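Histone-lysine N-methyltransferase, H3 lysine-9 specific SUVH6 (Arabidopsis thaliana, PDB 6A5K) methylates histone H3 using S-adenosylmethionine as methyl donor and probably binds DNA methylated at non-CG sites through its SRA domain. Local coordinates at residues A[89-98]-A[106-114]; A[7-18]-A[76-87]. The protein carries 1 engineered substitution. All coordinates share one frame; numbering follows the deposited sequence.

Interaction 1: A[89-98]-A[106-114]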
loop_
_atom_site.group_PDB
_atom_site.type_symbol
_atom_site.label_atom_id
_atom_site.label_comp_id
_atom_site.label_asym_id
_atom_site.label_seq_id
_atom_site.Cartn_x
_atom_site.Cartn_y
_atom_site.Cartn_z
ATOM N N ILE A 89 -10.603 16.115 -1.362
ATOM C CA ILE A 89 -11.054 15.540 -2.631
ATOM C C ILE A 89 -12.577 15.576 -2.725
ATOM O O ILE A 89 -13.155 15.853 -3.780
ATOM C CB ILE A 89 -10.590 14.073 -2.789
ATOM C CG1 ILE A 89 -9.068 13.990 -2.883
ATOM C CG2 ILE A 89 -11.227 13.425 -4.015
ATOM C CD1 ILE A 89 -8.553 12.569 -2.882
ATOM N N HIS A 90 -13.208 15.261 -1.602
ATOM C CA HIS A 90 -14.654 15.125 -1.499
ATOM C C HIS A 90 -14.995 15.421 -0.049
ATOM O O HIS A 90 -14.557 14.703 0.848
ATOM C CB HIS A 90 -15.102 13.718 -1.913
ATOM C CG HIS A 90 -16.588 13.536 -1.973
ATOM N ND1 HIS A 90 -17.342 13.938 -3.057
ATOM C CD2 HIS A 90 -17.453 12.962 -1.106
ATOM C CE1 HIS A 90 -18.609 13.628 -2.849
ATOM N NE2 HIS A 90 -18.707 13.041 -1.669
ATOM N N LYS A 91 -15.744 16.493 0.184
ATOM C CA LYS A 91 -15.935 16.994 1.545
ATOM C C LYS A 91 -17.024 16.277 2.359
ATOM O O LYS A 91 -16.797 15.982 3.531
ATOM C CB LYS A 91 -16.221 18.498 1.509
ATOM C CG LYS A 91 -15.058 19.329 0.976
ATOM C CD LYS A 91 -13.956 19.456 2.014
ATOM C CE LYS A 91 -12.721 20.142 1.444
ATOM N NZ LYS A 91 -13.062 21.422 0.762
ATOM N N PRO A 92 -18.201 15.990 1.760
ATOM C CA PRO A 92 -19.235 15.337 2.575
ATOM C C PRO A 92 -18.803 13.976 3.112
ATOM O O PRO A 92 -18.213 13.174 2.381
ATOM C CB PRO A 92 -20.407 15.177 1.599
ATOM C CG PRO A 92 -20.200 16.240 0.579
ATOM C CD PRO A 92 -18.709 16.321 0.415
ATOM N N SER A 93 -19.099 13.721 4.382
ATOM C CA SER A 93 -18.710 12.465 5.010
ATOM C C SER A 93 -19.572 11.308 4.519
ATOM O O SER A 93 -19.157 10.154 4.567
ATOM C CB SER A 93 -18.804 12.577 6.534
ATOM O OG SER A 93 -20.156 12.649 6.952
ATOM N N GLN A 94 -20.774 11.623 4.045
ATOM C CA GLN A 94 -21.724 10.588 3.653
ATOM C C GLN A 94 -22.372 10.834 2.287
ATOM O O GLN A 94 -22.581 9.890 1.521
ATOM C CB GLN A 94 -22.812 10.446 4.726
ATOM C CG GLN A 94 -22.262 10.131 6.113
ATOM C CD GLN A 94 -23.334 10.097 7.184
ATOM O OE1 GLN A 94 -24.504 10.371 6.918
ATOM N NE2 GLN A 94 -22.938 9.760 8.408
ATOM N N ALA A 95 -22.685 12.092 1.986
ATOM C CA ALA A 95 -23.371 12.434 0.738
ATOM C C ALA A 95 -22.539 12.066 -0.489
ATOM O O ALA A 95 -21.305 12.078 -0.452
ATOM C CB ALA A 95 -23.721 13.913 0.713
ATOM N N GLY A 96 -23.226 11.732 -1.576
ATOM C CA GLY A 96 -22.567 11.288 -2.791
ATOM C C GLY A 96 -22.074 12.416 -3.679
ATOM O O GLY A 96 -21.154 12.221 -4.466
ATOM N N ILE A 97 -22.680 13.594 -3.561
ATOM C CA ILE A 97 -22.323 14.715 -4.427
ATOM C C ILE A 97 -21.743 15.893 -3.644
ATOM O O ILE A 97 -22.329 16.350 -2.669
ATOM C CB ILE A 97 -23.537 15.228 -5.234
ATOM C CG1 ILE A 97 -24.178 14.093 -6.031
ATOM C CG2 ILE A 97 -23.114 16.354 -6.175
ATOM C CD1 ILE A 97 -25.525 14.460 -6.631
ATOM N N ASP A 98 -20.588 16.375 -4.086
ATOM C CA ASP A 98 -19.992 17.588 -3.558
ATOM C C ASP A 98 -19.974 18.639 -4.660
ATOM O O ASP A 98 -19.740 18.320 -5.848
ATOM C CB ASP A 98 -18.576 17.330 -3.038
ATOM C CG ASP A 98 -18.085 18.425 -2.097
ATOM O OD1 ASP A 98 -18.902 19.272 -1.682
ATOM O OD2 ASP A 98 -16.885 18.423 -1.750
ATOM N N LYS A 106 -24.192 26.813 -8.934
ATOM C CA LYS A 106 -23.337 25.848 -8.265
ATOM C C LYS A 106 -23.137 24.682 -9.209
ATOM O O LYS A 106 -24.066 24.287 -9.912
ATOM C CB LYS A 106 -23.949 25.386 -6.941
ATOM C CG LYS A 106 -24.016 26.476 -5.882
ATOM C CD LYS A 106 -24.996 26.122 -4.777
ATOM C CE LYS A 106 -25.014 27.196 -3.692
ATOM N NZ LYS A 106 -26.098 26.973 -2.693
ATOM N N VAL A 107 -21.917 24.157 -9.254
ATOM C CA VAL A 107 -21.628 22.994 -10.074
ATOM C C VAL A 107 -21.006 21.932 -9.194
ATOM O O VAL A 107 -20.383 22.250 -8.180
ATOM C CB VAL A 107 -20.678 23.317 -11.246
ATOM C CG1 VAL A 107 -21.319 24.330 -12.193
ATOM C CG2 VAL A 107 -19.322 23.811 -10.730
ATOM N N ALA A 108 -21.187 20.672 -9.571
ATOM C CA ALA A 108 -20.581 19.579 -8.822
ATOM C C ALA A 108 -19.066 19.628 -8.926
ATOM O O ALA A 108 -18.516 19.956 -9.979
ATOM C CB ALA A 108 -21.092 18.243 -9.316
ATOM N N THR A 109 -18.392 19.289 -7.835
ATOM C CA THR A 109 -16.944 19.173 -7.852
ATOM C C THR A 109 -16.546 17.705 -7.853
ATOM O O THR A 109 -15.544 17.321 -8.462
ATOM C CB THR A 109 -16.308 19.861 -6.647
ATOM O OG1 THR A 109 -16.939 19.381 -5.452
ATOM C CG2 THR A 109 -16.480 21.382 -6.747
ATOM N N SER A 110 -17.325 16.880 -7.158
ATOM C CA SER A 110 -16.946 15.469 -7.070
ATOM C C SER A 110 -18.124 14.586 -6.711
ATOM O O SER A 110 -19.049 15.033 -6.052
ATOM C CB SER A 110 -15.826 15.276 -6.043
ATOM O OG SER A 110 -16.270 15.657 -4.754
ATOM N N ILE A 111 -18.099 13.337 -7.163
ATOM C CA ILE A 111 -19.116 12.378 -6.761
ATOM C C ILE A 111 -18.483 11.063 -6.328
ATOM O O ILE A 111 -17.442 10.659 -6.849
ATOM C CB ILE A 111 -20.140 12.090 -7.894
ATOM C CG1 ILE A 111 -19.452 11.473 -9.115
ATOM C CG2 ILE A 111 -20.896 13.362 -8.271
ATOM C CD1 ILE A 111 -20.412 11.150 -10.271
ATOM N N VAL A 112 -19.116 10.402 -5.366
ATOM C CA VAL A 112 -18.722 9.045 -5.014
ATOM C C VAL A 112 -19.742 8.089 -5.617
ATOM O O VAL A 112 -20.916 8.123 -5.258
ATOM C CB VAL A 112 -18.635 8.834 -3.494
ATOM C CG1 VAL A 112 -18.200 7.397 -3.188
ATOM C CG2 VAL A 112 -17.672 9.824 -2.878
ATOM N N ALA A 113 -19.289 7.246 -6.540
ATOM C CA ALA A 113 -20.197 6.423 -7.331
ATOM C C ALA A 113 -20.049 4.940 -7.028
ATOM O O ALA A 113 -18.941 4.435 -6.883
ATOM C CB ALA A 113 -19.971 6.676 -8.811
ATOM N N SER A 114 -21.178 4.250 -6.937
ATOM C CA SER A 114 -21.182 2.814 -6.684
ATOM C C SER A 114 -21.227 2.029 -7.992
ATOM O O SER A 114 -20.251 2.003 -8.748
ATOM C CB SER A 114 -22.365 2.430 -5.801
ATOM O OG SER A 114 -22.622 1.043 -5.876
#
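His90 and Ser110 meet through two torsions: the imidazole swings to the far side of CB from the backbone N (chi1 -174°), and OG of Ser110 sits between its own N and carbonyl carbon (chi1 62°). The setting is an antiparallel beta hairpin of the SRA domain, strands 97-102 and 105-113, with a classic beta bulge where Thr109 and Ser110 both face Asp98. Ser110 OG and His90 ND1 share a hydrogen bond of 2.6 Å at the ring edge, either of them the possible donor. His90 NE2 donates to Ala95 O at 3.0 Å, in the ring plane and almost straight (178°), which ties the loop leading into the strand back on itself. Both nitrogens are thus held, which should fix the rotation of the imidazole. Its faces are covered too: Val112 CG2 forms a CH-pi contact 3.7 Å from the His90 ring centroid, and Pro92 CD lies over the opposite face. In the bulge, Asp98 O takes two N-H groups from the same face of its carbonyl plane, Thr109 N at 2.6 Å and Ser110 N at 3.1 Å. Asp98 N answers with a bond to Ser110 O. The Asp98 carboxylate turns back to the loop, where Lys91 N meets OD2 from above its plane while OD1 binds His64. On the other face of the hairpin Ile97 and Ile111 run side by side, CG1 of Ile97 4.0 Å from CG2 of Ile111. Helix 156-167 packs on this side through Asn158 and Leu161, against Ile97 and Ala108, and strand 171-176 pairs with the far edge of strand 105-113. Where the loop joins the hairpin, Gly96 O accepts Val112 N at 2.9 Å and also lies 3.1 Å from Ile111 CA, a CA-H...O contact.

Interaction 2: A[7-18]-A[76-87]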
loop_
_atom_site.group_PDB
_atom_site.type_symbol
_atom_site.label_atom_id
_atom_site.label_comp_id
_atom_site.label_asym_id
_atom_site.label_seq_id
_atom_site.Cartn_x
_atom_site.Cartn_y
_atom_site.Cartn_z
ATOM N N ARG A 7 2.697 15.601 -4.047
ATOM C CA ARG A 7 2.498 14.152 -4.049
ATOM C C ARG A 7 2.976 13.522 -2.742
ATOM O O ARG A 7 2.268 12.717 -2.122
ATOM C CB ARG A 7 3.229 13.507 -5.230
ATOM C CG ARG A 7 3.044 12.001 -5.313
ATOM C CD ARG A 7 1.567 11.645 -5.408
ATOM N NE ARG A 7 1.338 10.243 -5.757
ATOM C CZ ARG A 7 0.146 9.648 -5.693
ATOM N NH1 ARG A 7 -0.913 10.330 -5.275
ATOM N NH2 ARG A 7 0.010 8.371 -6.039
ATOM N N ASN A 8 4.187 13.880 -2.331
ATOM C CA ASN A 8 4.710 13.368 -1.070
ATOM C C ASN A 8 3.852 13.811 0.117
ATOM O O ASN A 8 3.584 13.021 1.015
ATOM C CB ASN A 8 6.161 13.803 -0.870
ATOM C CG ASN A 8 7.154 12.798 -1.433
ATOM O OD1 ASN A 8 6.799 11.908 -2.220
ATOM N ND2 ASN A 8 8.410 12.942 -1.036
ATOM N N LYS A 9 3.412 15.069 0.113
ATOM C CA LYS A 9 2.538 15.576 1.177
ATOM C C LYS A 9 1.249 14.754 1.286
ATOM O O LYS A 9 0.829 14.377 2.384
ATOM C CB LYS A 9 2.189 17.050 0.943
ATOM C CG LYS A 9 3.340 18.020 1.125
ATOM C CD LYS A 9 2.888 19.459 0.885
ATOM C CE LYS A 9 4.074 20.409 0.759
ATOM N NZ LYS A 9 4.250 21.279 1.961
ATOM N N VAL A 10 0.626 14.473 0.145
ATOM C CA VAL A 10 -0.596 13.677 0.124
ATOM C C VAL A 10 -0.346 12.264 0.671
ATOM O O VAL A 10 -1.067 11.784 1.570
ATOM C CB VAL A 10 -1.172 13.592 -1.300
ATOM C CG1 VAL A 10 -2.271 12.525 -1.389
ATOM C CG2 VAL A 10 -1.706 14.963 -1.738
ATOM N N LYS A 11 0.694 11.609 0.155
ATOM C CA LYS A 11 0.959 10.235 0.576
ATOM C C LYS A 11 1.300 10.159 2.065
ATOM O O LYS A 11 0.810 9.283 2.776
ATOM C CB LYS A 11 2.082 9.609 -0.269
ATOM C CG LYS A 11 1.670 9.381 -1.728
ATOM C CD LYS A 11 2.542 8.333 -2.422
ATOM C CE LYS A 11 3.968 8.815 -2.622
ATOM N NZ LYS A 11 4.741 7.897 -3.516
ATOM N N GLU A 12 2.121 11.087 2.541
ATOM C CA GLU A 12 2.499 11.100 3.951
ATOM C C GLU A 12 1.323 11.443 4.862
ATOM O O GLU A 12 1.260 10.981 6.005
ATOM C CB GLU A 12 3.645 12.079 4.184
ATOM C CG GLU A 12 4.958 11.607 3.565
ATOM C CD GLU A 12 6.047 12.653 3.641
ATOM O OE1 GLU A 12 5.817 13.701 4.276
ATOM O OE2 GLU A 12 7.132 12.430 3.064
ATOM N N THR A 13 0.391 12.253 4.368
ATOM C CA THR A 13 -0.789 12.587 5.169
ATOM C C THR A 13 -1.667 11.350 5.332
ATOM O O THR A 13 -2.154 11.063 6.436
ATOM C CB THR A 13 -1.594 13.748 4.536
ATOM O OG1 THR A 13 -0.759 14.912 4.458
ATOM C CG2 THR A 13 -2.829 14.083 5.373
ATOM N N LEU A 14 -1.855 10.604 4.243
ATOM C CA LEU A 14 -2.629 9.365 4.329
ATOM C C LEU A 14 -1.923 8.322 5.202
ATOM O O LEU A 14 -2.568 7.567 5.939
ATOM C CB LEU A 14 -2.894 8.784 2.937
ATOM C CG LEU A 14 -3.748 9.621 1.979
ATOM C CD1 LEU A 14 -3.892 8.908 0.626
ATOM C CD2 LEU A 14 -5.099 9.899 2.586
ATOM N N ARG A 15 -0.597 8.292 5.112
ATOM C CA ARG A 15 0.216 7.356 5.886
ATOM C C ARG A 15 0.081 7.666 7.383
ATOM O O ARG A 15 -0.105 6.763 8.213
ATOM C CB ARG A 15 1.680 7.433 5.417
ATOM C CG ARG A 15 2.551 6.262 5.806
ATOM C CD ARG A 15 3.908 6.336 5.097
ATOM N NE ARG A 15 3.775 6.239 3.645
ATOM C CZ ARG A 15 4.497 6.950 2.783
ATOM N NH1 ARG A 15 5.397 7.816 3.224
ATOM N NH2 ARG A 15 4.323 6.796 1.478
ATOM N N LEU A 16 0.154 8.951 7.718
ATOM C CA LEU A 16 -0.044 9.414 9.087
ATOM C C LEU A 16 -1.438 9.029 9.594
ATOM O O LEU A 16 -1.590 8.490 10.696
ATOM C CB LEU A 16 0.151 10.929 9.165
ATOM C CG LEU A 16 0.106 11.567 10.553
ATOM C CD1 LEU A 16 1.324 11.141 11.380
ATOM C CD2 LEU A 16 0.014 13.089 10.438
ATOM N N PHE A 17 -2.451 9.296 8.773
ATOM C CA PHE A 17 -3.822 8.933 9.114
ATOM C C PHE A 17 -3.965 7.442 9.447
ATOM O O PHE A 17 -4.515 7.073 10.494
ATOM C CB PHE A 17 -4.770 9.296 7.967
ATOM C CG PHE A 17 -6.159 8.773 8.153
ATOM C CD1 PHE A 17 -7.027 9.378 9.048
ATOM C CD2 PHE A 17 -6.603 7.675 7.432
ATOM C CE1 PHE A 17 -8.313 8.903 9.220
ATOM C CE2 PHE A 17 -7.889 7.195 7.600
ATOM C CZ PHE A 17 -8.744 7.810 8.500
ATOM N N HIS A 18 -3.460 6.579 8.569
ATOM C CA HIS A 18 -3.596 5.146 8.815
ATOM C C HIS A 18 -2.761 4.685 10.006
ATOM O O HIS A 18 -3.151 3.754 10.721
ATOM C CB HIS A 18 -3.247 4.354 7.551
ATOM C CG HIS A 18 -4.359 4.345 6.551
ATOM N ND1 HIS A 18 -5.464 3.529 6.683
ATOM C CD2 HIS A 18 -4.573 5.093 5.444
ATOM C CE1 HIS A 18 -6.300 3.760 5.685
ATOM N NE2 HIS A 18 -5.786 4.708 4.921
ATOM N N ASP A 76 -5.427 6.290 -7.522
ATOM C CA ASP A 76 -5.198 6.323 -6.074
ATOM C C ASP A 76 -6.357 5.661 -5.331
ATOM O O ASP A 76 -7.516 5.788 -5.730
ATOM C CB ASP A 76 -5.024 7.754 -5.560
ATOM C CG ASP A 76 -3.629 8.318 -5.816
ATOM O OD1 ASP A 76 -2.734 7.567 -6.268
ATOM O OD2 ASP A 76 -3.429 9.527 -5.557
ATOM N N GLU A 77 -6.042 4.961 -4.248
ATOM C CA GLU A 77 -7.067 4.256 -3.489
ATOM C C GLU A 77 -7.107 4.708 -2.039
ATOM O O GLU A 77 -6.107 5.194 -1.498
ATOM C CB GLU A 77 -6.847 2.741 -3.569
ATOM C CG GLU A 77 -6.916 2.218 -5.005
ATOM C CD GLU A 77 -7.205 0.732 -5.086
ATOM O OE1 GLU A 77 -7.189 0.067 -4.029
ATOM O OE2 GLU A 77 -7.467 0.238 -6.209
ATOM N N PHE A 78 -8.278 4.536 -1.434
ATOM C CA PHE A 78 -8.573 4.982 -0.084
ATOM C C PHE A 78 -9.398 3.904 0.616
ATOM O O PHE A 78 -10.260 3.277 -0.007
ATOM C CB PHE A 78 -9.336 6.308 -0.112
ATOM C CG PHE A 78 -8.764 7.306 -1.079
ATOM C CD1 PHE A 78 -9.246 7.384 -2.384
ATOM C CD2 PHE A 78 -7.719 8.136 -0.702
ATOM C CE1 PHE A 78 -8.702 8.283 -3.284
ATOM C CE2 PHE A 78 -7.173 9.047 -1.598
ATOM C CZ PHE A 78 -7.669 9.118 -2.892
ATOM N N GLN A 79 -9.128 3.670 1.894
ATOM C CA GLN A 79 -9.925 2.718 2.665
ATOM C C GLN A 79 -11.186 3.382 3.210
ATOM O O GLN A 79 -12.286 2.819 3.150
ATOM C CB GLN A 79 -9.116 2.136 3.824
ATOM C CG GLN A 79 -9.884 1.072 4.611
ATOM C CD GLN A 79 -9.122 0.571 5.818
ATOM O OE1 GLN A 79 -7.901 0.696 5.886
ATOM N NE2 GLN A 79 -9.839 0.005 6.782
ATOM N N TYR A 80 -11.020 4.589 3.733
ATOM C CA TYR A 80 -12.113 5.295 4.382
ATOM C C TYR A 80 -12.565 6.516 3.596
ATOM O O TYR A 80 -11.746 7.243 3.026
ATOM C CB TYR A 80 -11.703 5.729 5.783
ATOM C CG TYR A 80 -11.350 4.604 6.730
ATOM C CD1 TYR A 80 -12.341 3.904 7.402
ATOM C CD2 TYR A 80 -10.020 4.276 6.993
ATOM C CE1 TYR A 80 -12.026 2.897 8.288
ATOM C CE2 TYR A 80 -9.700 3.259 7.879
ATOM C CZ TYR A 80 -10.707 2.580 8.523
ATOM O OH TYR A 80 -10.411 1.578 9.413
ATOM N N ARG A 81 -13.872 6.747 3.590
ATOM C CA ARG A 81 -14.432 7.948 2.991
ATOM C C ARG A 81 -13.819 9.200 3.611
ATOM O O ARG A 81 -13.632 10.209 2.927
ATOM C CB ARG A 81 -15.955 7.963 3.158
ATOM C CG ARG A 81 -16.736 8.150 1.866
ATOM C CD ARG A 81 -18.206 8.372 2.177
ATOM N NE ARG A 81 -19.023 8.600 0.989
ATOM C CZ ARG A 81 -19.674 7.640 0.339
ATOM N NH1 ARG A 81 -19.599 6.381 0.756
ATOM N NH2 ARG A 81 -20.396 7.939 -0.730
HETATM N N MSE A 82 -13.496 9.127 4.903
HETATM C CA MSE A 82 -12.878 10.250 5.616
HETATM C C MSE A 82 -11.549 10.710 5.002
HETATM O O MSE A 82 -11.166 11.883 5.137
HETATM C CB MSE A 82 -12.662 9.885 7.089
HETATM C CG MSE A 82 -13.925 9.991 7.940
HETATM SE SE MSE A 82 -14.091 11.706 8.835
HETATM C CE MSE A 82 -14.947 12.703 7.410
ATOM N N GLU A 83 -10.841 9.798 4.338
ATOM C CA GLU A 83 -9.590 10.159 3.669
ATOM C C GLU A 83 -9.860 11.198 2.582
ATOM O O GLU A 83 -9.042 12.081 2.340
ATOM C CB GLU A 83 -8.906 8.926 3.071
ATOM C CG GLU A 83 -8.440 7.892 4.094
ATOM C CD GLU A 83 -7.815 6.664 3.436
ATOM O OE1 GLU A 83 -6.857 6.819 2.648
ATOM O OE2 GLU A 83 -8.282 5.538 3.701
ATOM N N LEU A 84 -11.018 11.090 1.935
ATOM C CA LEU A 84 -11.406 12.040 0.893
ATOM C C LEU A 84 -11.588 13.436 1.478
ATOM O O LEU A 84 -11.266 14.442 0.831
ATOM C CB LEU A 84 -12.691 11.582 0.197
ATOM C CG LEU A 84 -12.673 10.168 -0.386
ATOM C CD1 LEU A 84 -14.022 9.844 -1.034
ATOM C CD2 LEU A 84 -11.530 9.998 -1.377
ATOM N N ASN A 85 -12.099 13.506 2.706
ATOM C CA ASN A 85 -12.271 14.800 3.364
ATOM C C ASN A 85 -10.941 15.362 3.851
ATOM O O ASN A 85 -10.692 16.567 3.771
ATOM C CB ASN A 85 -13.248 14.695 4.535
ATOM C CG ASN A 85 -13.500 16.039 5.211
ATOM O OD1 ASN A 85 -14.025 16.975 4.600
ATOM N ND2 ASN A 85 -13.128 16.137 6.480
ATOM N N ILE A 86 -10.082 14.484 4.351
ATOM C CA ILE A 86 -8.779 14.916 4.848
ATOM C C ILE A 86 -7.958 15.591 3.746
ATOM O O ILE A 86 -7.263 16.585 3.990
ATOM C CB ILE A 86 -8.003 13.728 5.449
ATOM C CG1 ILE A 86 -8.677 13.294 6.750
ATOM C CG2 ILE A 86 -6.553 14.107 5.718
ATOM C CD1 ILE A 86 -8.255 11.928 7.245
ATOM N N LEU A 87 -8.093 15.077 2.526
ATOM C CA LEU A 87 -7.356 15.594 1.371
ATOM C C LEU A 87 -8.099 16.691 0.609
ATOM O O LEU A 87 -7.526 17.336 -0.274
ATOM C CB LEU A 87 -7.031 14.450 0.406
ATOM C CG LEU A 87 -6.140 13.322 0.925
ATOM C CD1 LEU A 87 -5.875 12.288 -0.185
ATOM C CD2 LEU A 87 -4.844 13.893 1.465
HETATM O O HOH W 1 -5.916 0.921 7.899
#
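Leu14 crosses Leu87 at about a right angle, CD2 of Leu14 lying 3.7 Å from CD1 of Leu87; Leu87 CD1 also lies 3.8 Å from Val10 CG1. Leu14 CD1 runs obliquely onto Phe78 CE2. One turn on, Phe17 holds its ring clear of its backbone N (chi1 171°), which brings CD1 to within 3.4 Å of Ile86 CD1 and CE2 against Glu83 CG; Tyr80 CD2 stands at the ring edge. These contacts of Leu14, Phe17, Ile86 and Leu87 are the tight part. They pack helix 5-29 on helix 81-87 of the SRA domain, the segment axes 10.7 Å apart and at 136°. The ends are polar. Arg7 grips Asp76 end-on, NH1 to OD2 at 2.7 Å and NH2 to OD1 at 2.9 Å, both on the syn side, with guanidinium and carboxylate planes only 5° apart; Gly71 O holds NH1 as well. At the opposite end Glu83 OE2 receives Gln79 N and Tyr80 N at the start of helix 81-87, and His18 NE2 reaches it by a weak, bent bond of 2.9 Å. Replacing Glu83 with an alanine would probably leave those two backbone N-H groups without this acceptor and the imidazole of His18 freer to turn. This end is more polar and hydrated: a water bridges His18 ND1 and Gln79 OE1, donating to the amide oxygen.

Overall arrangement
The two contacts follow one another along the chain, their centres 16 Å apart. Helix 81-87 of interaction 2 is where they meet: Leu84 O lies 2.8 Å from Ile89 N and 3.2 Å from His90 N, probable hydrogen bonds at the turn from the helix into the loop of interaction 1. Val112 touches the same helix at Arg81 and Leu84. Interaction 1 lies farther out, about 24 Å between its centre and that of the chain against 11 Å for interaction 2, which joins the SRA domain to helix 5-29. This helix also meets the SET region, Arg15 pairing with Asp484, and the Arg7 side chain is about 12 Å from a bound zinc ion. Neither contact contributes to the S-adenosylmethionine pocket.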